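Local coordinates for putative succinylglutamate desuccinylase / aspartoacylase (PDB 3FMC), which is probably a zinc-dependent hydrolase of the succinylglutamate desuccinylase/aspartoacylase family, thought to act on ester bonds, at residues E103-Y115 against A129-R141. Numbering follows the deposited sequence.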
loop_
_atom_site.group_PDB
_atom_site.type_symbol
_atom_site.label_atom_id
_atom_site.label_comp_id
_atom_site.label_asym_id
_atom_site.label_seq_id
_atom_site.Cartn_x
_atom_site.Cartn_y
_atom_site.Cartn_z
ATOM N N GLU C 103 -17.527 -4.355 10.419
ATOM C CA GLU C 103 -17.187 -4.332 11.853
ATOM C C GLU C 103 -18.321 -4.027 12.831
ATOM O O GLU C 103 -18.111 -3.886 14.038
ATOM C CB GLU C 103 -16.059 -3.328 12.034
ATOM C CG GLU C 103 -14.702 -3.846 11.573
ATOM C CD GLU C 103 -14.015 -4.720 12.592
ATOM O OE1 GLU C 103 -14.699 -5.359 13.454
ATOM O OE2 GLU C 103 -12.771 -4.741 12.539
ATOM N N TYR C 104 -19.551 -3.953 12.344
ATOM C CA TYR C 104 -20.657 -3.628 13.279
ATOM C C TYR C 104 -20.987 -4.817 14.177
ATOM O O TYR C 104 -20.594 -5.948 13.910
ATOM C CB TYR C 104 -21.876 -3.036 12.531
ATOM C CG TYR C 104 -21.594 -1.656 11.923
ATOM C CD1 TYR C 104 -21.812 -0.494 12.644
ATOM C CD2 TYR C 104 -21.071 -1.512 10.648
ATOM C CE1 TYR C 104 -21.552 0.728 12.148
ATOM C CE2 TYR C 104 -20.794 -0.274 10.130
ATOM C CZ TYR C 104 -21.019 0.866 10.883
ATOM O OH TYR C 104 -20.780 2.096 10.299
ATOM N N LEU C 105 -21.743 -4.548 15.229
ATOM C CA LEU C 105 -22.035 -5.504 16.271
ATOM C C LEU C 105 -23.364 -6.195 16.073
ATOM O O LEU C 105 -24.382 -5.516 15.970
ATOM C CB LEU C 105 -22.077 -4.746 17.602
ATOM C CG LEU C 105 -22.382 -5.544 18.881
ATOM C CD1 LEU C 105 -21.490 -6.783 19.004
ATOM C CD2 LEU C 105 -22.305 -4.614 20.113
ATOM N N ASP C 106 -23.329 -7.523 15.939
ATOM C CA ASP C 106 -24.530 -8.375 15.853
ATOM C C ASP C 106 -24.860 -8.673 17.284
ATOM O O ASP C 106 -24.061 -9.288 18.001
ATOM C CB ASP C 106 -24.208 -9.672 15.141
ATOM C CG ASP C 106 -25.457 -10.510 14.734
ATOM O OD1 ASP C 106 -26.607 -10.049 14.793
ATOM O OD2 ASP C 106 -25.250 -11.660 14.290
ATOM N N HIS C 107 -26.025 -8.231 17.728
ATOM C CA HIS C 107 -26.418 -8.506 19.095
ATOM C C HIS C 107 -26.726 -9.995 19.259
ATOM O O HIS C 107 -27.570 -10.560 18.593
ATOM C CB HIS C 107 -27.546 -7.594 19.537
ATOM C CG HIS C 107 -27.153 -6.142 19.539
ATOM N ND1 HIS C 107 -26.325 -5.591 20.499
ATOM C CD2 HIS C 107 -27.500 -5.126 18.715
ATOM C CE1 HIS C 107 -26.184 -4.296 20.260
ATOM N NE2 HIS C 107 -26.884 -3.991 19.180
ATOM N N GLY C 108 -25.989 -10.628 20.143
ATOM C CA GLY C 108 -26.156 -12.050 20.371
ATOM C C GLY C 108 -27.256 -12.481 21.328
ATOM O O GLY C 108 -27.634 -13.649 21.321
ATOM N N PHE C 109 -27.780 -11.575 22.149
ATOM C CA PHE C 109 -28.795 -11.972 23.119
ATOM C C PHE C 109 -30.056 -12.613 22.485
ATOM O O PHE C 109 -30.429 -12.364 21.314
ATOM C CB PHE C 109 -29.115 -10.833 24.086
ATOM C CG PHE C 109 -29.855 -9.695 23.479
ATOM C CD1 PHE C 109 -29.183 -8.650 22.843
ATOM C CD2 PHE C 109 -31.233 -9.633 23.573
ATOM C CE1 PHE C 109 -29.898 -7.606 22.307
ATOM C CE2 PHE C 109 -31.934 -8.596 23.041
ATOM C CZ PHE C 109 -31.291 -7.591 22.409
ATOM N N ASN C 110 -30.689 -13.489 23.251
ATOM C CA ASN C 110 -31.837 -14.243 22.731
ATOM C C ASN C 110 -33.059 -13.339 22.767
ATOM O O ASN C 110 -33.512 -12.942 23.845
ATOM C CB ASN C 110 -32.026 -15.549 23.516
ATOM C CG ASN C 110 -33.183 -16.386 22.992
ATOM O OD1 ASN C 110 -34.246 -15.871 22.689
ATOM N ND2 ASN C 110 -32.976 -17.690 22.897
ATOM N N ILE C 111 -33.563 -12.990 21.583
ATOM C CA ILE C 111 -34.670 -12.037 21.457
ATOM C C ILE C 111 -36.003 -12.669 21.880
ATOM O O ILE C 111 -36.856 -11.996 22.470
ATOM C CB ILE C 111 -34.708 -11.394 20.028
ATOM C CG1 ILE C 111 -33.476 -10.506 19.872
ATOM C CG2 ILE C 111 -35.988 -10.570 19.821
ATOM C CD1 ILE C 111 -33.194 -9.971 18.448
ATOM N N GLU C 112 -36.163 -13.945 21.591
ATOM C CA GLU C 112 -37.354 -14.664 22.054
ATOM C C GLU C 112 -37.443 -14.532 23.583
ATOM O O GLU C 112 -38.462 -14.115 24.098
ATOM C CB GLU C 112 -37.348 -16.127 21.582
ATOM C CG GLU C 112 -38.540 -16.963 22.099
ATOM C CD GLU C 112 -39.919 -16.330 21.773
ATOM O OE1 GLU C 112 -40.186 -16.076 20.576
ATOM O OE2 GLU C 112 -40.716 -16.103 22.719
ATOM N N VAL C 113 -36.353 -14.833 24.296
ATOM C CA VAL C 113 -36.319 -14.711 25.761
ATOM C C VAL C 113 -36.491 -13.281 26.205
ATOM O O VAL C 113 -37.229 -12.995 27.131
ATOM C CB VAL C 113 -35.006 -15.332 26.366
ATOM C CG1 VAL C 113 -34.854 -15.009 27.867
ATOM C CG2 VAL C 113 -34.989 -16.837 26.124
ATOM N N TRP C 114 -35.824 -12.344 25.541
ATOM C CA TRP C 114 -35.986 -10.939 25.900
ATOM C C TRP C 114 -37.462 -10.558 25.728
ATOM O O TRP C 114 -38.043 -9.873 26.568
ATOM C CB TRP C 114 -35.125 -10.041 24.998
ATOM C CG TRP C 114 -35.113 -8.621 25.421
ATOM C CD1 TRP C 114 -34.130 -8.005 26.147
ATOM C CD2 TRP C 114 -36.113 -7.605 25.154
ATOM N NE1 TRP C 114 -34.443 -6.683 26.329
ATOM C CE2 TRP C 114 -35.664 -6.417 25.759
ATOM C CE3 TRP C 114 -37.351 -7.595 24.467
ATOM C CZ2 TRP C 114 -36.380 -5.229 25.699
ATOM C CZ3 TRP C 114 -38.068 -6.418 24.410
ATOM C CH2 TRP C 114 -37.581 -5.242 25.031
ATOM N N TYR C 115 -38.055 -10.981 24.602
ATOM C CA TYR C 115 -39.467 -10.667 24.368
ATOM C C TYR C 115 -40.356 -11.205 25.495
ATOM O O TYR C 115 -41.177 -10.468 26.056
ATOM C CB TYR C 115 -39.941 -11.185 23.018
ATOM C CG TYR C 115 -41.403 -10.922 22.819
ATOM C CD1 TYR C 115 -41.853 -9.649 22.496
ATOM C CD2 TYR C 115 -42.338 -11.943 22.978
ATOM C CE1 TYR C 115 -43.226 -9.389 22.332
ATOM C CE2 TYR C 115 -43.703 -11.704 22.826
ATOM C CZ TYR C 115 -44.139 -10.426 22.490
ATOM O OH TYR C 115 -45.483 -10.162 22.307
ATOM N N ALA C 129 -37.455 0.032 26.123
ATOM C CA ALA C 129 -36.618 -0.940 26.828
ATOM C C ALA C 129 -35.651 -1.640 25.861
ATOM O O ALA C 129 -34.490 -1.904 26.204
ATOM C CB ALA C 129 -37.488 -1.967 27.540
ATOM N N PHE C 130 -36.140 -1.956 24.660
ATOM C CA PHE C 130 -35.350 -2.668 23.666
ATOM C C PHE C 130 -34.206 -1.791 23.201
ATOM O O PHE C 130 -33.075 -2.270 23.119
ATOM C CB PHE C 130 -36.205 -3.139 22.482
ATOM C CG PHE C 130 -35.537 -4.163 21.608
ATOM C CD1 PHE C 130 -35.341 -5.461 22.052
ATOM C CD2 PHE C 130 -35.141 -3.845 20.312
ATOM C CE1 PHE C 130 -34.743 -6.412 21.237
ATOM C CE2 PHE C 130 -34.580 -4.784 19.507
ATOM C CZ PHE C 130 -34.371 -6.080 19.980
ATOM N N ARG C 131 -34.510 -0.532 22.934
ATOM C CA ARG C 131 -33.529 0.432 22.513
ATOM C C ARG C 131 -32.451 0.548 23.579
ATOM O O ARG C 131 -31.278 0.584 23.260
ATOM C CB ARG C 131 -34.147 1.803 22.277
ATOM C CG ARG C 131 -33.168 2.793 21.630
ATOM C CD ARG C 131 -33.798 4.095 21.194
ATOM N NE ARG C 131 -35.175 3.906 20.768
ATOM C CZ ARG C 131 -35.618 3.628 19.540
ATOM N NH1 ARG C 131 -34.813 3.507 18.497
ATOM N NH2 ARG C 131 -36.923 3.473 19.370
ATOM N N ALA C 132 -32.861 0.610 24.842
ATOM C CA ALA C 132 -31.914 0.734 25.944
ATOM C C ALA C 132 -30.998 -0.472 26.014
ATOM O O ALA C 132 -29.798 -0.321 26.265
ATOM C CB ALA C 132 -32.664 0.972 27.293
ATOM N N THR C 133 -31.543 -1.664 25.771
ATOM C CA THR C 133 -30.765 -2.889 25.763
ATOM C C THR C 133 -29.713 -2.846 24.654
ATOM O O THR C 133 -28.566 -3.221 24.866
ATOM C CB THR C 133 -31.658 -4.125 25.575
ATOM O OG1 THR C 133 -32.447 -4.314 26.760
ATOM C CG2 THR C 133 -30.830 -5.423 25.280
ATOM N N LEU C 134 -30.114 -2.397 23.471
ATOM C CA LEU C 134 -29.171 -2.307 22.340
ATOM C C LEU C 134 -28.024 -1.328 22.642
ATOM O O LEU C 134 -26.876 -1.634 22.338
ATOM C CB LEU C 134 -29.888 -1.886 21.056
ATOM C CG LEU C 134 -31.038 -2.777 20.574
ATOM C CD1 LEU C 134 -31.521 -2.211 19.199
ATOM C CD2 LEU C 134 -30.677 -4.255 20.469
ATOM N N VAL C 135 -28.357 -0.171 23.201
ATOM C CA VAL C 135 -27.400 0.878 23.558
ATOM C C VAL C 135 -26.457 0.344 24.657
ATOM O O VAL C 135 -25.218 0.503 24.606
ATOM C CB VAL C 135 -28.106 2.172 23.978
ATOM C CG1 VAL C 135 -27.134 3.190 24.610
ATOM C CG2 VAL C 135 -28.810 2.814 22.786
ATOM N N GLU C 136 -27.015 -0.375 25.605
ATOM C CA GLU C 136 -26.189 -0.926 26.682
ATOM C C GLU C 136 -25.251 -2.016 26.192
ATOM O O GLU C 136 -24.139 -2.162 26.706
ATOM C CB GLU C 136 -27.060 -1.458 27.839
ATOM C CG GLU C 136 -26.218 -2.117 28.980
ATOM C CD GLU C 136 -25.093 -1.214 29.553
ATOM O OE1 GLU C 136 -25.215 0.033 29.508
ATOM O OE2 GLU C 136 -24.087 -1.771 30.058
ATOM N N GLU C 137 -25.708 -2.808 25.218
ATOM C CA GLU C 137 -24.915 -3.889 24.658
ATOM C C GLU C 137 -23.658 -3.373 23.919
ATOM O O GLU C 137 -22.594 -4.031 23.929
ATOM C CB GLU C 137 -25.774 -4.782 23.753
ATOM C CG GLU C 137 -26.686 -5.732 24.515
ATOM C CD GLU C 137 -25.929 -6.769 25.331
ATOM O OE1 GLU C 137 -25.374 -7.712 24.762
ATOM O OE2 GLU C 137 -25.885 -6.629 26.552
ATOM N N CYS C 138 -23.796 -2.202 23.296
ATOM C CA CYS C 138 -22.680 -1.541 22.612
ATOM C C CYS C 138 -21.643 -1.095 23.669
ATOM O O CYS C 138 -20.445 -1.260 23.477
ATOM C CB CYS C 138 -23.150 -0.317 21.825
ATOM S SG CYS C 138 -24.115 -0.735 20.335
ATOM N N ALA C 139 -22.123 -0.480 24.753
ATOM C CA ALA C 139 -21.266 -0.040 25.847
ATOM C C ALA C 139 -20.534 -1.230 26.442
ATOM O O ALA C 139 -19.353 -1.158 26.714
ATOM C CB ALA C 139 -22.094 0.685 26.918
ATOM N N ARG C 140 -21.238 -2.330 26.660
ATOM C CA ARG C 140 -20.643 -3.512 27.233
ATOM C C ARG C 140 -19.528 -4.049 26.324
ATOM O O ARG C 140 -18.473 -4.490 26.788
ATOM C CB ARG C 140 -21.741 -4.570 27.452
ATOM C CG ARG C 140 -21.220 -5.908 27.979
ATOM C CD ARG C 140 -22.341 -6.866 28.417
ATOM N NE ARG C 140 -22.970 -7.578 27.304
ATOM C CZ ARG C 140 -22.427 -8.615 26.674
ATOM N NH1 ARG C 140 -21.216 -9.067 27.005
ATOM N NH2 ARG C 140 -23.091 -9.199 25.685
ATOM N N ARG C 141 -19.771 -4.015 25.024
ATOM C CA ARG C 141 -18.799 -4.486 24.048
ATOM C C ARG C 141 -17.468 -3.725 24.103
ATOM O O ARG C 141 -16.398 -4.314 23.975
ATOM C CB ARG C 141 -19.381 -4.309 22.635
ATOM C CG ARG C 141 -18.597 -5.016 21.586
ATOM C CD ARG C 141 -18.793 -6.512 21.703
ATOM N NE ARG C 141 -18.219 -7.126 20.542
ATOM C CZ ARG C 141 -18.326 -8.388 20.198
ATOM N NH1 ARG C 141 -18.970 -9.260 20.967
ATOM N NH2 ARG C 141 -17.729 -8.783 19.095
HETATM O O HOH W 1 -24.502 -7.541 21.914
#
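Trp114 pushes the rim of its six-membered ring against the backbone at Ala129 and Phe130, with CZ2 only 3.4 Å from Phe130 CA. Phe130 turns an edge onto the indole face in a T-shaped pair, ring centroids 4.9 Å apart and planes at 78°. At the indole's own rim, Trp114 NE1 donates to Thr133 OG1 over 3.1 Å, the oxygen tilted somewhat from the ring plane. With an alanine in place of Trp114, Thr133 OG1 would probably lose this donor and a gap would open over Phe130 and Ala129.

Thr133 serves Trp114 and Phe109: chi1 of -70° sets OG1 beside the backbone N and CG2 anti to it, which sends OG1 to the indole and CG2 over one face of the Phe109 ring, a CH-pi contact 4.0 Å from the centroid. Phe109 fills the hollow between Phe130, Thr133, Leu134 and Glu137, with Phe130 CE1 and Leu134 CD2 at its edge. Two residues earlier, the His107 ring slots between Leu134 and Glu137: Leu134 CD2 covers one face, Cys138 SG lies at the edge, and Glu137 CB comes within 3.4 Å of His107 ND1. A water bridges His107 ND1 and Glu137 OE1, while Arg140 grips that carboxylate side-on through NE and NH2. Leu105 ends the row, its CD1 over one face of the Arg141 guanidinium, 3.6 Å from Arg141 NE.

The loop 105-109 thus runs along helix 123-142 before helix 111-118, N-capped by Asn110. From helix 150-163, His163 NE2 and His152 NE2 hydrogen-bond to His107 NE2 and Arg141 NE, while Trp218 of helix 210-227 meets Phe130 edge-to-face.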